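Local coordinates for AT-less polyketide synthase (Streptomyces platensis subsp. rosaceus, PDB 4QYR), which is a ketosynthase domain of a modular polyketide synthase in isomigrastatin biosynthesis and probably catalyses the decarboxylative condensation that extends the acyl chain, at residues A[314-325]-A[385-394]. Residues are numbered along the deposited sequence; the frame is centred on the assembly and turned at random.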
loop_
_atom_site.group_PDB
_atom_site.type_symbol
_atom_site.label_atom_id
_atom_site.label_comp_id
_atom_site.label_asym_id
_atom_site.label_seq_id
_atom_site.Cartn_x
_atom_site.Cartn_y
_atom_site.Cartn_z
ATOM N N ASP A 314 2.458 21.212 -16.162
ATOM C CA ASP A 314 2.101 22.372 -15.342
ATOM C C ASP A 314 0.789 23.034 -15.784
ATOM O O ASP A 314 -0.096 23.240 -14.949
ATOM C CB ASP A 314 3.251 23.392 -15.318
ATOM C CG ASP A 314 4.428 22.945 -14.448
ATOM O OD1 ASP A 314 4.453 21.768 -13.990
ATOM O OD2 ASP A 314 5.335 23.783 -14.233
ATOM N N PRO A 315 0.648 23.360 -17.090
ATOM C CA PRO A 315 -0.622 23.951 -17.521
ATOM C C PRO A 315 -1.797 23.005 -17.362
ATOM O O PRO A 315 -2.889 23.473 -17.038
ATOM C CB PRO A 315 -0.386 24.255 -19.001
ATOM C CG PRO A 315 1.078 24.369 -19.142
ATOM C CD PRO A 315 1.624 23.348 -18.196
ATOM N N VAL A 316 -1.575 21.708 -17.589
ATOM C CA VAL A 316 -2.643 20.719 -17.483
ATOM C C VAL A 316 -3.220 20.761 -16.082
ATOM O O VAL A 316 -4.432 20.895 -15.895
ATOM C CB VAL A 316 -2.145 19.294 -17.803
ATOM C CG1 VAL A 316 -3.173 18.257 -17.390
ATOM C CG2 VAL A 316 -1.821 19.161 -19.283
ATOM N N GLU A 317 -2.327 20.666 -15.106
ATOM C CA GLU A 317 -2.702 20.719 -13.711
ATOM C C GLU A 317 -3.475 21.989 -13.416
ATOM O O GLU A 317 -4.523 21.938 -12.773
ATOM C CB GLU A 317 -1.470 20.640 -12.810
ATOM C CG GLU A 317 -1.765 21.011 -11.358
ATOM C CD GLU A 317 -0.640 20.651 -10.385
ATOM O OE1 GLU A 317 0.532 20.555 -10.824
ATOM O OE2 GLU A 317 -0.942 20.444 -9.180
ATOM N N VAL A 318 -2.974 23.124 -13.898
ATOM C CA VAL A 318 -3.600 24.399 -13.565
ATOM C C VAL A 318 -4.935 24.587 -14.264
ATOM O O VAL A 318 -5.860 25.156 -13.694
ATOM C CB VAL A 318 -2.693 25.587 -13.899
ATOM C CG1 VAL A 318 -3.410 26.884 -13.612
ATOM C CG2 VAL A 318 -1.428 25.527 -13.069
ATOM N N ASN A 319 -5.050 24.103 -15.491
ATOM C CA ASN A 319 -6.339 24.148 -16.157
ATOM C C ASN A 319 -7.315 23.189 -15.501
ATOM O O ASN A 319 -8.490 23.483 -15.396
ATOM C CB ASN A 319 -6.202 23.830 -17.637
ATOM C CG ASN A 319 -5.588 24.964 -18.417
ATOM O OD1 ASN A 319 -6.059 26.104 -18.375
ATOM N ND2 ASN A 319 -4.518 24.662 -19.135
ATOM N N ALA A 320 -6.834 22.040 -15.040
ATOM C CA ALA A 320 -7.729 21.081 -14.403
ATOM C C ALA A 320 -8.262 21.647 -13.083
ATOM O O ALA A 320 -9.414 21.441 -12.705
ATOM C CB ALA A 320 -7.018 19.770 -14.177
ATOM N N LEU A 321 -7.404 22.384 -12.399
ATOM C CA LEU A 321 -7.741 23.040 -11.154
ATOM C C LEU A 321 -8.798 24.114 -11.383
ATOM O O LEU A 321 -9.760 24.239 -10.628
ATOM C CB LEU A 321 -6.472 23.639 -10.573
ATOM C CG LEU A 321 -6.326 23.984 -9.104
ATOM C CD1 LEU A 321 -6.883 22.874 -8.276
ATOM C CD2 LEU A 321 -4.842 24.146 -8.825
ATOM N N ASP A 322 -8.611 24.890 -12.445
ATOM C CA ASP A 322 -9.571 25.908 -12.820
ATOM C C ASP A 322 -10.904 25.276 -13.150
ATOM O O ASP A 322 -11.949 25.691 -12.657
ATOM C CB ASP A 322 -9.070 26.715 -14.017
ATOM C CG ASP A 322 -9.810 28.029 -14.177
ATOM O OD1 ASP A 322 -10.095 28.677 -13.138
ATOM O OD2 ASP A 322 -10.103 28.425 -15.329
ATOM N N SER A 323 -10.846 24.257 -13.992
ATOM C CA SER A 323 -12.024 23.537 -14.440
ATOM C C SER A 323 -12.824 22.982 -13.263
ATOM O O SER A 323 -14.049 22.999 -13.263
ATOM C CB SER A 323 -11.596 22.418 -15.383
ATOM O OG SER A 323 -12.673 21.557 -15.670
ATOM N N ALA A 324 -12.109 22.519 -12.246
ATOM C CA ALA A 324 -12.711 21.946 -11.048
ATOM C C ALA A 324 -13.383 22.971 -10.137
ATOM O O ALA A 324 -14.513 22.769 -9.706
ATOM C CB ALA A 324 -11.664 21.192 -10.270
ATOM N N TYR A 325 -12.684 24.054 -9.812
ATOM C CA TYR A 325 -13.271 25.059 -8.938
ATOM C C TYR A 325 -14.450 25.678 -9.643
ATOM O O TYR A 325 -15.424 26.075 -9.005
ATOM C CB TYR A 325 -12.261 26.137 -8.541
ATOM C CG TYR A 325 -11.348 25.735 -7.400
ATOM C CD1 TYR A 325 -11.360 24.442 -6.901
ATOM C CD2 TYR A 325 -10.484 26.647 -6.817
ATOM C CE1 TYR A 325 -10.526 24.059 -5.861
ATOM C CE2 TYR A 325 -9.652 26.284 -5.771
ATOM C CZ TYR A 325 -9.675 24.980 -5.296
ATOM O OH TYR A 325 -8.843 24.600 -4.257
ATOM N N ASN A 385 4.235 30.738 -17.833
ATOM C CA ASN A 385 3.847 29.839 -18.919
ATOM C C ASN A 385 2.655 30.386 -19.717
ATOM O O ASN A 385 1.669 30.858 -19.146
ATOM C CB ASN A 385 3.518 28.460 -18.346
ATOM C CG ASN A 385 3.429 27.375 -19.405
ATOM O OD1 ASN A 385 2.748 27.523 -20.416
ATOM N ND2 ASN A 385 4.089 26.254 -19.148
ATOM N N PRO A 386 2.750 30.326 -21.052
ATOM C CA PRO A 386 1.713 30.844 -21.956
ATOM C C PRO A 386 0.420 30.028 -22.013
ATOM O O PRO A 386 -0.531 30.494 -22.640
ATOM C CB PRO A 386 2.396 30.813 -23.322
ATOM C CG PRO A 386 3.862 30.708 -23.038
ATOM C CD PRO A 386 3.971 29.936 -21.777
ATOM N N HIS A 387 0.383 28.847 -21.394
ATOM C CA HIS A 387 -0.793 27.984 -21.464
ATOM C C HIS A 387 -1.566 27.974 -20.152
ATOM O O HIS A 387 -2.572 27.284 -20.005
ATOM C CB HIS A 387 -0.394 26.561 -21.849
ATOM C CG HIS A 387 0.139 26.436 -23.239
ATOM N ND1 HIS A 387 -0.680 26.303 -24.342
ATOM C CD2 HIS A 387 1.406 26.427 -23.716
ATOM C CE1 HIS A 387 0.059 26.225 -25.431
ATOM N NE2 HIS A 387 1.333 26.297 -25.079
ATOM N N LEU A 388 -1.098 28.748 -19.189
ATOM C CA LEU A 388 -1.876 28.952 -17.985
ATOM C C LEU A 388 -3.098 29.762 -18.377
ATOM O O LEU A 388 -3.057 30.505 -19.362
ATOM C CB LEU A 388 -1.054 29.668 -16.914
ATOM C CG LEU A 388 0.276 28.989 -16.609
ATOM C CD1 LEU A 388 1.055 29.791 -15.602
ATOM C CD2 LEU A 388 0.034 27.568 -16.124
ATOM N N PRO A 389 -4.192 29.618 -17.621
ATOM C CA PRO A 389 -5.437 30.299 -17.970
ATOM C C PRO A 389 -5.295 31.810 -17.894
ATOM O O PRO A 389 -4.626 32.332 -16.992
ATOM C CB PRO A 389 -6.422 29.794 -16.914
ATOM C CG PRO A 389 -5.812 28.551 -16.385
ATOM C CD PRO A 389 -4.348 28.802 -16.410
ATOM N N LEU A 390 -5.920 32.498 -18.844
ATOM C CA LEU A 390 -5.904 33.951 -18.890
ATOM C C LEU A 390 -7.018 34.511 -18.011
ATOM O O LEU A 390 -7.060 35.707 -17.718
ATOM C CB LEU A 390 -6.072 34.431 -20.329
ATOM C CG LEU A 390 -5.062 33.919 -21.353
ATOM C CD1 LEU A 390 -5.750 32.974 -22.320
ATOM C CD2 LEU A 390 -4.450 35.083 -22.107
ATOM N N ASP A 391 -7.906 33.620 -17.577
ATOM C CA ASP A 391 -9.161 33.995 -16.929
ATOM C C ASP A 391 -9.018 34.574 -15.517
ATOM O O ASP A 391 -10.019 34.904 -14.885
ATOM C CB ASP A 391 -10.086 32.775 -16.888
ATOM C CG ASP A 391 -10.556 32.351 -18.276
ATOM O OD1 ASP A 391 -10.826 33.232 -19.122
ATOM O OD2 ASP A 391 -10.638 31.127 -18.520
ATOM N N GLY A 392 -7.785 34.694 -15.028
ATOM C CA GLY A 392 -7.523 35.293 -13.726
ATOM C C GLY A 392 -8.068 34.550 -12.508
ATOM O O GLY A 392 -8.355 35.165 -11.477
ATOM N N GLY A 393 -8.204 33.229 -12.615
ATOM C CA GLY A 393 -8.735 32.434 -11.526
ATOM C C GLY A 393 -7.687 32.117 -10.479
ATOM O O GLY A 393 -8.010 31.928 -9.306
ATOM N N PHE A 394 -6.429 32.059 -10.912
ATOM C CA PHE A 394 -5.314 31.644 -10.061
ATOM C C PHE A 394 -4.072 32.488 -10.277
ATOM O O PHE A 394 -3.636 32.682 -11.409
ATOM C CB PHE A 394 -4.945 30.187 -10.318
ATOM C CG PHE A 394 -5.965 29.212 -9.840
ATOM C CD1 PHE A 394 -5.785 28.544 -8.638
ATOM C CD2 PHE A 394 -7.098 28.944 -10.596
ATOM C CE1 PHE A 394 -6.720 27.635 -8.189
ATOM C CE2 PHE A 394 -8.040 28.039 -10.154
ATOM C CZ PHE A 394 -7.848 27.377 -8.946
#
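The F394 ring meets the helix segment 314-325 at its CZ, CE1 and CE2 atoms. D322 OD1 lies in plane at the ring edge, 3.7 Å from F394 CE2, and the D322 carboxylate stands nearly upright to the ring, the planes 84° apart. L321 CG and Y325 CD2 approach obliquely, the latter 3.5 Å from F394 CZ. The Y325 and F394 planes are inclined by 32°. D322 CG is anti to the backbone N (chi1 -163°), which turns the carboxylate to the ring edge. D322 OD2 is paired with R326 in a salt bridge. D391 OD2 lies 4.2 Å from D322 OD2, two like charges close together, and R326 may offset that of D322.

Both segments belong to the thiolase-type ketosynthase fold. Helix 313-331 packs near one end of the mixed sheet, with V318 and L321 touching L344 of strand 342-345. Loop 385-393 runs along the helix in the same direction and leads into strand 394-396, the outermost of the sheet within this chain.

Further along, V318 splits its branches: CG1 meets P389 CD at 3.5 Å, and CG2 meets L388 CD2 at 4.0 Å. N319 ND2 gives a weak hydrogen bond to H387 O (3.4 Å), while N319 OD1 touches P389 CG. The P315 ring packs against H387 CB and the N385 amide. N385 OD1 also accepts from H387 N (2.9 Å), an Asx turn within the type I turn from N385 to L388.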